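Local coordinates for protein elastinolytic metalloprotease (Pseudoalteromonas sp. CF6-2, PDB 6IK4) that probably cleaves peptide bonds as a zinc-dependent endopeptidase, this chain being the family M23 peptidase part of a longer protein, at residues 77-85 and 97-108; 14-22 and 31-39. All blocks are in the same frame, centred on the assembly; numbering follows the deposited sequence.

Interaction 1 (77-85 and 97-108)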
loop_
_atom_site.group_PDB
_atom_site.type_symbol
_atom_site.label_atom_id
_atom_site.label_comp_id
_atom_site.label_asym_id
_atom_site.label_seq_id
_atom_site.Cartn_x
_atom_site.Cartn_y
_atom_site.Cartn_z
ATOM N N TYR A 77 -4.237 4.607 -1.434
ATOM C CA TYR A 77 -4.637 3.242 -1.767
ATOM C C TYR A 77 -5.337 3.288 -3.116
ATOM O O TYR A 77 -6.434 3.843 -3.215
ATOM C CB TYR A 77 -5.579 2.661 -0.700
ATOM C CG TYR A 77 -5.022 2.759 0.709
ATOM C CD1 TYR A 77 -5.030 3.975 1.407
ATOM C CD2 TYR A 77 -4.472 1.646 1.337
ATOM C CE1 TYR A 77 -4.497 4.072 2.691
ATOM C CE2 TYR A 77 -3.945 1.733 2.621
ATOM C CZ TYR A 77 -3.943 2.946 3.287
ATOM O OH TYR A 77 -3.408 3.034 4.564
ATOM N N TYR A 78 -4.738 2.670 -4.136
ATOM C CA TYR A 78 -5.265 2.711 -5.492
ATOM C C TYR A 78 -5.552 1.288 -5.981
ATOM O O TYR A 78 -5.039 0.307 -5.430
ATOM C CB TYR A 78 -4.292 3.453 -6.443
ATOM C CG TYR A 78 -4.865 3.675 -7.829
ATOM C CD1 TYR A 78 -5.977 4.490 -8.018
ATOM C CD2 TYR A 78 -4.323 3.043 -8.940
ATOM C CE1 TYR A 78 -6.526 4.683 -9.291
ATOM C CE2 TYR A 78 -4.863 3.233 -10.211
ATOM C CZ TYR A 78 -5.966 4.049 -10.374
ATOM O OH TYR A 78 -6.509 4.234 -11.642
ATOM N N HIS A 79 -6.423 1.194 -7.000
ATOM C CA HIS A 79 -7.013 -0.066 -7.491
ATOM C C HIS A 79 -8.072 -0.617 -6.532
ATOM O O HIS A 79 -8.191 -1.831 -6.370
ATOM C CB HIS A 79 -5.966 -1.156 -7.764
ATOM C CG HIS A 79 -4.846 -0.740 -8.663
ATOM N ND1 HIS A 79 -5.050 -0.176 -9.904
ATOM C CD2 HIS A 79 -3.503 -0.861 -8.517
ATOM C CE1 HIS A 79 -3.878 0.051 -10.475
ATOM N NE2 HIS A 79 -2.924 -0.351 -9.654
ATOM N N MET A 80 -8.871 0.264 -5.926
ATOM C CA MET A 80 -9.803 -0.116 -4.873
ATOM C C MET A 80 -11.220 -0.305 -5.410
ATOM O O MET A 80 -11.566 0.130 -6.513
ATOM C CB MET A 80 -9.826 0.951 -3.763
ATOM C CG MET A 80 -8.478 1.200 -3.084
ATOM S SD MET A 80 -7.963 -0.266 -2.171
ATOM C CE MET A 80 -9.154 -0.325 -0.836
ATOM N N SER A 81 -12.054 -0.935 -4.579
ATOM C CA SER A 81 -13.490 -1.028 -4.820
ATOM C C SER A 81 -14.209 -1.025 -3.475
ATOM O O SER A 81 -13.588 -1.136 -2.412
ATOM C CB SER A 81 -13.842 -2.283 -5.624
ATOM O OG SER A 81 -13.717 -3.448 -4.823
ATOM N N ASN A 82 -15.533 -0.886 -3.530
ATOM C CA ASN A 82 -16.373 -0.939 -2.329
ATOM C C ASN A 82 -15.873 0.013 -1.247
ATOM O O ASN A 82 -15.806 -0.346 -0.068
ATOM C CB ASN A 82 -16.452 -2.356 -1.760
ATOM C CG ASN A 82 -16.929 -3.369 -2.777
ATOM O OD1 ASN A 82 -16.127 -4.052 -3.420
ATOM N ND2 ASN A 82 -18.244 -3.471 -2.931
ATOM N N LEU A 83 -15.504 1.226 -1.650
ATOM C CA LEU A 83 -14.953 2.183 -0.694
ATOM C C LEU A 83 -16.007 2.554 0.343
ATOM O O LEU A 83 -17.186 2.693 0.025
ATOM C CB LEU A 83 -14.450 3.432 -1.421
ATOM C CG LEU A 83 -13.171 3.281 -2.260
ATOM C CD1 LEU A 83 -12.765 4.619 -2.856
ATOM C CD2 LEU A 83 -12.024 2.673 -1.428
ATOM N N GLN A 84 -15.573 2.718 1.591
ATOM C CA GLN A 84 -16.476 2.810 2.732
ATOM C C GLN A 84 -16.583 4.215 3.306
ATOM O O GLN A 84 -17.385 4.430 4.223
ATOM C CB GLN A 84 -16.030 1.845 3.842
ATOM C CG GLN A 84 -16.094 0.378 3.432
ATOM C CD GLN A 84 -17.514 -0.086 3.202
ATOM O OE1 GLN A 84 -18.360 0.009 4.096
ATOM N NE2 GLN A 84 -17.790 -0.588 2.000
ATOM N N TYR A 85 -15.804 5.167 2.802
ATOM C CA TYR A 85 -15.701 6.486 3.414
ATOM C C TYR A 85 -15.686 7.563 2.339
ATOM O O TYR A 85 -15.375 7.311 1.169
ATOM C CB TYR A 85 -14.456 6.576 4.315
ATOM C CG TYR A 85 -14.601 5.624 5.472
ATOM C CD1 TYR A 85 -15.376 5.966 6.572
ATOM C CD2 TYR A 85 -14.034 4.357 5.437
ATOM C CE1 TYR A 85 -15.565 5.083 7.619
ATOM C CE2 TYR A 85 -14.211 3.475 6.488
ATOM C CZ TYR A 85 -14.978 3.838 7.572
ATOM O OH TYR A 85 -15.176 2.965 8.625
ATOM N N LEU A 97 -11.147 0.059 4.708
ATOM C CA LEU A 97 -11.374 1.161 3.771
ATOM C C LEU A 97 -12.205 0.740 2.564
ATOM O O LEU A 97 -12.890 1.575 1.958
ATOM C CB LEU A 97 -10.024 1.715 3.283
ATOM C CG LEU A 97 -9.153 2.375 4.361
ATOM C CD1 LEU A 97 -7.764 2.756 3.813
ATOM C CD2 LEU A 97 -9.872 3.609 4.936
ATOM N N GLY A 98 -12.133 -0.525 2.197
ATOM C CA GLY A 98 -12.643 -1.007 0.931
ATOM C C GLY A 98 -11.918 -2.297 0.602
ATOM O O GLY A 98 -11.110 -2.795 1.384
ATOM N N ARG A 99 -12.237 -2.843 -0.563
ATOM C CA ARG A 99 -11.495 -3.985 -1.093
ATOM C C ARG A 99 -10.558 -3.497 -2.187
ATOM O O ARG A 99 -10.789 -2.450 -2.789
ATOM C CB ARG A 99 -12.441 -5.052 -1.668
ATOM C CG ARG A 99 -13.331 -5.719 -0.642
ATOM C CD ARG A 99 -14.411 -6.592 -1.293
ATOM N NE ARG A 99 -13.862 -7.626 -2.170
ATOM C CZ ARG A 99 -14.605 -8.445 -2.920
ATOM N NH1 ARG A 99 -15.933 -8.360 -2.898
ATOM N NH2 ARG A 99 -14.023 -9.360 -3.687
ATOM N N TYR A 100 -9.490 -4.252 -2.461
ATOM C CA TYR A 100 -8.840 -3.984 -3.734
ATOM C C TYR A 100 -9.621 -4.730 -4.799
ATOM O O TYR A 100 -10.195 -5.789 -4.536
ATOM C CB TYR A 100 -7.336 -4.306 -3.760
ATOM C CG TYR A 100 -6.802 -5.705 -3.514
ATOM C CD1 TYR A 100 -6.906 -6.712 -4.476
ATOM C CD2 TYR A 100 -6.070 -5.977 -2.361
ATOM C CE1 TYR A 100 -6.362 -7.979 -4.249
ATOM C CE2 TYR A 100 -5.518 -7.223 -2.134
ATOM C CZ TYR A 100 -5.661 -8.215 -3.080
ATOM O OH TYR A 100 -5.108 -9.453 -2.834
ATOM N N ALA A 101 -9.716 -4.112 -5.971
ATOM C CA ALA A 101 -10.713 -4.493 -6.959
ATOM C C ALA A 101 -10.426 -5.873 -7.533
ATOM O O ALA A 101 -9.283 -6.201 -7.853
ATOM C CB ALA A 101 -10.747 -3.466 -8.085
ATOM N N ASN A 102 -11.477 -6.679 -7.662
ATOM C CA ASN A 102 -11.382 -7.968 -8.336
ATOM C C ASN A 102 -11.823 -7.889 -9.795
ATOM O O ASN A 102 -11.906 -8.924 -10.465
ATOM C CB ASN A 102 -12.187 -9.026 -7.570
ATOM C CG ASN A 102 -13.686 -9.004 -7.898
ATOM O OD1 ASN A 102 -14.223 -8.016 -8.399
ATOM N ND2 ASN A 102 -14.359 -10.104 -7.602
ATOM N N SER A 103 -12.091 -6.690 -10.311
ATOM C CA SER A 103 -12.406 -6.523 -11.721
ATOM C C SER A 103 -11.457 -5.508 -12.345
ATOM O O SER A 103 -11.093 -4.505 -11.722
ATOM C CB SER A 103 -13.875 -6.115 -11.929
ATOM O OG SER A 103 -14.064 -4.732 -11.733
ATOM N N TYR A 104 -11.053 -5.785 -13.582
ATOM C CA TYR A 104 -10.000 -5.013 -14.229
ATOM C C TYR A 104 -10.417 -3.560 -14.439
ATOM O O TYR A 104 -9.638 -2.634 -14.169
ATOM C CB TYR A 104 -9.637 -5.685 -15.559
ATOM C CG TYR A 104 -8.561 -4.996 -16.358
ATOM C CD1 TYR A 104 -7.217 -5.230 -16.099
ATOM C CD2 TYR A 104 -8.891 -4.123 -17.391
ATOM C CE1 TYR A 104 -6.232 -4.605 -16.846
ATOM C CE2 TYR A 104 -7.916 -3.493 -18.135
ATOM C CZ TYR A 104 -6.592 -3.744 -17.866
ATOM O OH TYR A 104 -5.623 -3.111 -18.606
ATOM N N ASN A 105 -11.648 -3.340 -14.920
ATOM C CA ASN A 105 -12.101 -1.977 -15.191
ATOM C C ASN A 105 -12.197 -1.152 -13.913
ATOM O O ASN A 105 -11.841 0.030 -13.907
ATOM C CB ASN A 105 -13.449 -1.993 -15.910
ATOM C CG ASN A 105 -13.318 -2.383 -17.368
ATOM O OD1 ASN A 105 -12.235 -2.292 -17.948
ATOM N ND2 ASN A 105 -14.421 -2.817 -17.969
ATOM N N GLN A 106 -12.690 -1.751 -12.830
ATOM C CA GLN A 106 -12.760 -1.027 -11.562
ATOM C C GLN A 106 -11.370 -0.715 -11.024
ATOM O O GLN A 106 -11.144 0.364 -10.459
ATOM C CB GLN A 106 -13.551 -1.832 -10.539
ATOM C CG GLN A 106 -13.583 -1.199 -9.145
ATOM C CD GLN A 106 -14.311 0.117 -9.143
ATOM O OE1 GLN A 106 -15.209 0.334 -9.953
ATOM N NE2 GLN A 106 -13.925 1.013 -8.243
ATOM N N ALA A 107 -10.432 -1.658 -11.170
ATOM C CA ALA A 107 -9.072 -1.441 -10.688
ATOM C C ALA A 107 -8.413 -0.250 -11.367
ATOM O O ALA A 107 -7.569 0.424 -10.763
ATOM C CB ALA A 107 -8.223 -2.692 -10.919
ATOM N N LEU A 108 -8.766 0.016 -12.619
ATOM C CA LEU A 108 -8.128 1.064 -13.402
ATOM C C LEU A 108 -9.090 2.216 -13.682
ATOM O O LEU A 108 -9.050 2.831 -14.745
ATOM C CB LEU A 108 -7.569 0.483 -14.698
ATOM C CG LEU A 108 -6.540 -0.626 -14.455
ATOM C CD1 LEU A 108 -5.993 -1.158 -15.767
ATOM C CD2 LEU A 108 -5.408 -0.113 -13.573
HETATM O O HOH W 1 -14.013 -5.908 -6.101
#
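His79 lies against the short helix 104-107 where the antiparallel strands 73-81 and 96-100 of the M23 beta-sheet part company. Its CG is anti to the carbonyl carbon (chi1 -53°), which swings the imidazole beside the end of that helix. There ND1 donates to Ala107 O at 2.7 Å, almost straight and in the ring plane, though above the carbonyl plane. Leu108 CD2 fits obliquely against His79 CE1 (3.5 Å), and Tyr78 CD2 lies over one ring face, toward its rim. His79 is a predicted active-site proton donor/acceptor, and these contacts probably set its ring position. With an alanine here, Ala107 O would probably lose this N-H donor and a gap would open beside the Leu108 methyl. On the strands, Ser81 and Arg99 form a hydrogen-bonded pair. Met80, bent at chi2 and chi3, folds back so that CE lies 3.7 Å from Gly98 C. Gly98 is itself the hollow: a CB there would run into Ser81 O and Leu83 CD2. The Leu97 CD1 methyl bulges over the centre of one face of the Tyr77 ring, a CH-pi contact 3.7 Å from the centroid. Asn82 OD1 touches Arg99 CD (3.7 Å), amide and guanidinium nearly parallel but unstacked; the guanidinium is tied to Thr46. Gln106 reaches back from the helix, its CG packing on Ser81 CB at 3.7 Å. Its NE2, also bonded to Ser62, donates in the carbonyl plane to Met80 O at 3.1 Å.

Interaction 2 (14-22 and 31-39). With ZN (zinc ion), chain B.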
loop_
_atom_site.group_PDB
_atom_site.type_symbol
_atom_site.label_atom_id
_atom_site.label_comp_id
_atom_site.label_asym_id
_atom_site.label_seq_id
_atom_site.Cartn_x
_atom_site.Cartn_y
_atom_site.Cartn_z
ATOM N N TYR A 14 -0.252 -12.922 6.784
ATOM C CA TYR A 14 0.713 -12.474 5.782
ATOM C C TYR A 14 0.017 -12.189 4.459
ATOM O O TYR A 14 -0.938 -12.879 4.087
ATOM C CB TYR A 14 1.825 -13.496 5.561
ATOM C CG TYR A 14 1.363 -14.765 4.867
ATOM C CD1 TYR A 14 1.323 -14.854 3.474
ATOM C CD2 TYR A 14 0.959 -15.875 5.605
ATOM C CE1 TYR A 14 0.893 -16.016 2.835
ATOM C CE2 TYR A 14 0.532 -17.039 4.974
ATOM C CZ TYR A 14 0.509 -17.101 3.591
ATOM O OH TYR A 14 0.082 -18.244 2.960
ATOM N N TRP A 15 0.469 -11.132 3.787
ATOM C CA TRP A 15 0.231 -10.891 2.374
ATOM C C TRP A 15 1.591 -10.910 1.679
ATOM O O TRP A 15 2.613 -11.259 2.289
ATOM C CB TRP A 15 -0.479 -9.557 2.136
ATOM C CG TRP A 15 -1.922 -9.451 2.563
ATOM C CD1 TRP A 15 -2.604 -10.262 3.427
ATOM C CD2 TRP A 15 -2.846 -8.442 2.140
ATOM N NE1 TRP A 15 -3.908 -9.809 3.572
ATOM C CE2 TRP A 15 -4.077 -8.697 2.787
ATOM C CE3 TRP A 15 -2.749 -7.346 1.276
ATOM C CZ2 TRP A 15 -5.200 -7.897 2.592
ATOM C CZ3 TRP A 15 -3.861 -6.546 1.086
ATOM C CH2 TRP A 15 -5.078 -6.831 1.738
ATOM N N TYR A 16 1.599 -10.523 0.401
ATOM C CA TYR A 16 2.812 -10.445 -0.405
ATOM C C TYR A 16 3.012 -9.023 -0.900
ATOM O O TYR A 16 2.047 -8.321 -1.207
ATOM C CB TYR A 16 2.752 -11.357 -1.628
ATOM C CG TYR A 16 2.478 -12.802 -1.309
ATOM C CD1 TYR A 16 3.520 -13.672 -0.999
ATOM C CD2 TYR A 16 1.188 -13.306 -1.353
ATOM C CE1 TYR A 16 3.271 -15.016 -0.718
ATOM C CE2 TYR A 16 0.931 -14.648 -1.082
ATOM C CZ TYR A 16 1.971 -15.488 -0.764
ATOM O OH TYR A 16 1.715 -16.816 -0.497
ATOM N N SER A 17 4.276 -8.619 -1.017
ATOM C CA SER A 17 4.626 -7.324 -1.574
ATOM C C SER A 17 5.577 -7.497 -2.746
ATOM O O SER A 17 6.446 -8.376 -2.730
ATOM C CB SER A 17 5.289 -6.411 -0.527
ATOM O OG SER A 17 5.613 -5.143 -1.103
ATOM N N GLY A 18 5.422 -6.633 -3.748
ATOM C CA GLY A 18 6.430 -6.452 -4.771
ATOM C C GLY A 18 7.458 -5.425 -4.344
ATOM O O GLY A 18 7.473 -4.953 -3.206
ATOM N N GLY A 19 8.346 -5.086 -5.288
ATOM C CA GLY A 19 9.375 -4.106 -5.008
ATOM C C GLY A 19 8.852 -2.680 -4.998
ATOM O O GLY A 19 7.801 -2.357 -5.560
ATOM N N ALA A 20 9.637 -1.802 -4.371
ATOM C CA ALA A 20 9.264 -0.396 -4.292
ATOM C C ALA A 20 9.334 0.259 -5.666
ATOM O O ALA A 20 10.213 -0.048 -6.479
ATOM C CB ALA A 20 10.174 0.338 -3.300
ATOM N N HIS A 21 8.380 1.154 -5.929
ATOM C CA HIS A 21 8.314 1.865 -7.196
ATOM C C HIS A 21 7.681 3.225 -6.968
ATOM O O HIS A 21 7.068 3.484 -5.930
ATOM C CB HIS A 21 7.532 1.070 -8.263
ATOM C CG HIS A 21 6.186 0.581 -7.804
ATOM N ND1 HIS A 21 6.041 -0.471 -6.922
ATOM C CD2 HIS A 21 4.930 0.987 -8.113
ATOM C CE1 HIS A 21 4.755 -0.691 -6.708
ATOM N NE2 HIS A 21 4.059 0.182 -7.417
ATOM N N SER A 22 7.851 4.108 -7.950
ATOM C CA SER A 22 7.164 5.385 -7.891
ATOM C C SER A 22 5.674 5.184 -8.142
ATOM O O SER A 22 5.221 4.113 -8.570
ATOM C CB SER A 22 7.741 6.367 -8.914
ATOM O OG SER A 22 7.126 6.162 -10.178
ATOM N N SER A 31 8.091 5.366 -3.848
ATOM C CA SER A 31 7.122 5.708 -2.814
ATOM C C SER A 31 6.065 4.640 -2.578
ATOM O O SER A 31 5.270 4.778 -1.642
ATOM C CB SER A 31 6.397 6.982 -3.218
ATOM O OG SER A 31 5.640 6.725 -4.385
ATOM N N SER A 32 5.998 3.618 -3.425
ATOM C CA SER A 32 4.823 2.768 -3.502
ATOM C C SER A 32 5.197 1.289 -3.456
ATOM O O SER A 32 6.297 0.894 -3.851
ATOM C CB SER A 32 4.033 3.052 -4.792
ATOM O OG SER A 32 3.678 4.426 -4.892
ATOM N N LEU A 33 4.246 0.481 -2.986
ATOM C CA LEU A 33 4.342 -0.975 -2.957
ATOM C C LEU A 33 3.023 -1.547 -3.442
ATOM O O LEU A 33 1.963 -0.979 -3.171
ATOM C CB LEU A 33 4.633 -1.493 -1.535
ATOM C CG LEU A 33 5.979 -1.087 -0.936
ATOM C CD1 LEU A 33 5.936 -1.211 0.587
ATOM C CD2 LEU A 33 7.107 -1.952 -1.515
ATOM N N ASP A 34 3.083 -2.668 -4.163
ATOM C CA ASP A 34 1.883 -3.399 -4.555
ATOM C C ASP A 34 1.714 -4.599 -3.623
ATOM O O ASP A 34 2.600 -5.454 -3.548
ATOM C CB ASP A 34 1.970 -3.847 -6.016
ATOM C CG ASP A 34 2.023 -2.672 -6.972
ATOM O OD1 ASP A 34 1.558 -1.587 -6.589
ATOM O OD2 ASP A 34 2.517 -2.828 -8.106
ATOM N N PHE A 35 0.595 -4.639 -2.892
ATOM C CA PHE A 35 0.288 -5.705 -1.940
ATOM C C PHE A 35 -0.846 -6.580 -2.462
ATOM O O PHE A 35 -1.831 -6.064 -2.998
ATOM C CB PHE A 35 -0.173 -5.155 -0.586
ATOM C CG PHE A 35 0.862 -4.373 0.170
ATOM C CD1 PHE A 35 2.158 -4.842 0.309
ATOM C CD2 PHE A 35 0.519 -3.174 0.762
ATOM C CE1 PHE A 35 3.092 -4.133 1.032
ATOM C CE2 PHE A 35 1.447 -2.443 1.477
ATOM C CZ PHE A 35 2.736 -2.920 1.621
ATOM N N ASN A 36 -0.744 -7.895 -2.249
ATOM C CA ASN A 36 -1.890 -8.765 -2.514
ATOM C C ASN A 36 -1.808 -9.985 -1.605
ATOM O O ASN A 36 -0.724 -10.370 -1.166
ATOM C CB ASN A 36 -1.959 -9.170 -3.993
ATOM C CG ASN A 36 -1.036 -10.343 -4.335
ATOM O OD1 ASN A 36 -1.447 -11.503 -4.288
ATOM N ND2 ASN A 36 0.211 -10.042 -4.695
ATOM N N ASN A 37 -2.961 -10.591 -1.309
ATOM C CA ASN A 37 -2.968 -11.723 -0.388
ATOM C C ASN A 37 -2.995 -13.068 -1.100
ATOM O O ASN A 37 -3.238 -14.088 -0.451
ATOM C CB ASN A 37 -4.150 -11.625 0.587
ATOM C CG ASN A 37 -5.476 -12.031 -0.038
ATOM O OD1 ASN A 37 -5.647 -12.018 -1.262
ATOM N ND2 ASN A 37 -6.444 -12.380 0.819
ATOM N N GLY A 38 -2.775 -13.096 -2.412
ATOM C CA GLY A 38 -2.752 -14.366 -3.115
ATOM C C GLY A 38 -4.109 -14.979 -3.387
ATOM O O GLY A 38 -4.200 -16.198 -3.581
ATOM N N SER A 39 -5.171 -14.172 -3.431
ATOM C CA SER A 39 -6.511 -14.719 -3.611
ATOM C C SER A 39 -6.764 -15.212 -5.031
ATOM O O SER A 39 -7.730 -15.950 -5.246
ATOM C CB SER A 39 -7.570 -13.675 -3.243
ATOM O OG SER A 39 -7.718 -12.718 -4.283
HETATM ZN ZN ZN B . 2.010 -0.039 -7.817
HETATM O O HOH W 2 -2.624 -14.510 2.406
HETATM O O HOH W 3 5.319 -3.602 -5.735
#
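His21 and Asp34 are joined across the two segments by a zinc ion, bound by His21 NE2 at 2.1 Å and by Asp34 OD1 at 2.0 Å, with His120 as the third protein ligand: the His-Asp-His zinc site of M23 peptidases. Ring and carboxylate planes stand 63° apart, and a single carboxylate oxygen coordinates. The antiparallel pairing slips by one residue between Ser17 and His21, and Ser31 and Ser32 both face His21 in a classic beta bulge. Chi1 of 51° sets the His21 ring between its own backbone N and carbonyl carbon, with Ser32 CB over one face; Tyr149 stacks on the ring. At the other end, Asn37 CB sits 3.4 Å above the five-membered ring of Trp15, and Phe35 CB meets the indole edge at CE3. Between these ends Ser17 OG donates to Gly18 O while touching Phe35 CE1 (3.5 Å) and Leu33 CD2. Gly19 O is the second-shell hub, accepting from His21 ND1 at 2.9 Å, in the ring plane, and from a water that takes the Asp34 N-H. ND1 carries the proton given to Gly19 O, so NE2 offers its lone pair to zinc, and the carboxylate probably offsets part of the metal's charge.

Interactions 1 and 2 belong to one curled sheet, their centres about 15 Å apart, and strand 119-125 pairs with both strand 32-36 and strand 73-81. That strand carries His120, which completes the protein ligands of the zinc held in interaction 2. Interaction 1 supplies His79, a predicted active-site residue whose side chain comes within about 5 Å of the zinc and about 3 Å of His118, the other predicted one. A glycerol, probably from the crystallisation liquor, meets both through O1, hydrogen-bonded to His79 NE2 and weakly to Asp34 OD1. Away from the metal they touch through Tyr100, whose OH lies 2.9 Å from Asn37 N, a probable hydrogen bond, and whose CE2 packs 3.7 Å from Trp15 CZ3.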